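Local coordinates for ApRick protease (Rickettsia conorii, PDB 5C9F), which is a retropepsin-like aspartic protease that cleaves peptide bonds, here the protease domain of a longer, probably membrane-bound protein, at the interface of chains A and B. Coordinates in Å, arbitrary orientation; residue numbers count along the deposited sequence, not the author numbering. Chains: chain A/B, ApRick protease.

The interface of chains A and B. Residues chain A 7-9, 128; chain B 3-5.
The phenol ring of A:Tyr128 points its hydroxyl across the contact at B:Lys3, while one of its faces lies on A:Gly9, whose CA sits 3.4 Å above the ring plane and toward the rim. The protein has the retropepsin-like aspartic protease fold, and this patch joins the N-terminal strands, residues 2-14, of two copies. Glycine suits its place under the ring because, with no side chain, it lets the aromatic face settle on the neighbouring strand. At the outer edge of the ring, OH meets B:Lys3 NZ at 3.3 Å, a weak hydrogen bond donated by the lysine amine. The lysine crosses the tyrosine at about a right angle; its chain runs extended and then bends at the end (chi4 -70°), turning NZ toward the phenol oxygen.

A:Gly9 and B:Ser5 form an antiparallel beta bridge, with A:Gly9 CA 3.3 Å from the carbonyl O of B:Trp4. A:Tyr128 belongs to strand 123-131, beside strand 2-14 of its own chain. The pairing is two-fold symmetric, so each contact recurs with the chains exchanged, although the structure alone does not show whether this dimer forms in the cell.

Beside the bridge, B:Ser5 OG donates a hydrogen bond of 2.9 Å to A:Glu7 OE2, which accepts with its anti lone pair, on the side away from OE1. Serine's short side chain stands on the same face of the sheet as A:Glu7, A:Tyr128 and B:Lys3, and offers a hydroxyl close to the backbone; its OG stands between the backbone N and the carbonyl carbon (chi1 68°), directed at the carboxylate. Glutamate supplies the reach: its extended chain carries the acid across, and CG packs 3.8 Å from B:Ser5 CB. A:Glu7 OE2 and B:Lys3 NZ are 4.2 Å apart, not in direct contact, but their opposite charges would be expected to attract and to favour the ionised forms of both.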
loop_
_atom_site.group_PDB
_atom_site.type_symbol
_atom_site.label_atom_id
_atom_site.label_comp_id
_atom_site.label_asym_id
_atom_site.label_seq_id
_atom_site.Cartn_x
_atom_site.Cartn_y
_atom_site.Cartn_z
ATOM N N GLU A 7 6.835 0.321 -1.504
ATOM C CA GLU A 7 6.687 -0.960 -0.805
ATOM C C GLU A 7 5.910 -0.781 0.514
ATOM O O GLU A 7 6.345 -0.022 1.387
ATOM C CB GLU A 7 8.036 -1.558 -0.497
ATOM C CG GLU A 7 7.928 -2.948 0.135
ATOM C CD GLU A 7 9.242 -3.503 0.678
ATOM O OE1 GLU A 7 10.196 -2.738 0.877
ATOM O OE2 GLU A 7 9.309 -4.708 0.962
ATOM N N VAL A 8 4.755 -1.446 0.648
ATOM C CA VAL A 8 3.898 -1.357 1.857
ATOM C C VAL A 8 4.016 -2.707 2.506
ATOM O O VAL A 8 3.743 -3.735 1.884
ATOM C CB VAL A 8 2.442 -1.105 1.557
ATOM C CG1 VAL A 8 1.629 -1.052 2.837
ATOM C CG2 VAL A 8 2.280 0.210 0.806
ATOM N N GLY A 9 4.489 -2.720 3.724
ATOM C CA GLY A 9 4.867 -3.997 4.352
ATOM C C GLY A 9 4.436 -4.112 5.794
ATOM O O GLY A 9 4.037 -3.113 6.403
ATOM N N TYR A 128 4.733 -0.541 7.663
ATOM C CA TYR A 128 5.598 0.487 7.095
ATOM C C TYR A 128 5.304 0.734 5.639
ATOM O O TYR A 128 4.664 -0.101 4.966
ATOM C CB TYR A 128 7.098 0.136 7.254
ATOM C CG TYR A 128 7.492 -1.119 6.551
ATOM C CD1 TYR A 128 7.363 -2.334 7.194
ATOM C CD2 TYR A 128 7.994 -1.107 5.254
ATOM C CE1 TYR A 128 7.668 -3.512 6.551
ATOM C CE2 TYR A 128 8.343 -2.294 4.598
ATOM C CZ TYR A 128 8.178 -3.483 5.270
ATOM O OH TYR A 128 8.451 -4.723 4.689
ATOM N N LYS B 3 6.745 -11.737 7.826
ATOM C CA LYS B 3 6.908 -10.569 7.054
ATOM C C LYS B 3 6.208 -10.753 5.713
ATOM O O LYS B 3 6.322 -11.769 5.053
ATOM C CB LYS B 3 8.376 -10.296 6.825
ATOM C CG LYS B 3 8.673 -8.987 6.145
ATOM C CD LYS B 3 10.184 -8.754 6.136
ATOM C CE LYS B 3 10.559 -7.408 5.537
ATOM N NZ LYS B 3 10.318 -7.332 4.071
ATOM N N TRP B 4 5.513 -9.716 5.301
ATOM C CA TRP B 4 4.823 -9.700 4.001
ATOM C C TRP B 4 4.975 -8.295 3.487
ATOM O O TRP B 4 4.883 -7.329 4.256
ATOM C CB TRP B 4 3.314 -10.054 4.213
ATOM C CG TRP B 4 2.479 -9.745 2.976
ATOM C CD1 TRP B 4 1.864 -8.544 2.676
ATOM C CD2 TRP B 4 2.238 -10.605 1.848
ATOM N NE1 TRP B 4 1.252 -8.621 1.449
ATOM C CE2 TRP B 4 1.461 -9.866 0.917
ATOM C CE3 TRP B 4 2.594 -11.921 1.537
ATOM C CZ2 TRP B 4 1.040 -10.400 -0.299
ATOM C CZ3 TRP B 4 2.153 -12.456 0.334
ATOM C CH2 TRP B 4 1.394 -11.689 -0.577
ATOM N N SER B 5 5.116 -8.136 2.188
ATOM C CA SER B 5 4.996 -6.813 1.605
ATOM C C SER B 5 4.367 -6.797 0.205
ATOM O O SER B 5 4.428 -7.779 -0.512
ATOM C CB SER B 5 6.335 -6.103 1.597
ATOM O OG SER B 5 7.254 -6.694 0.719
#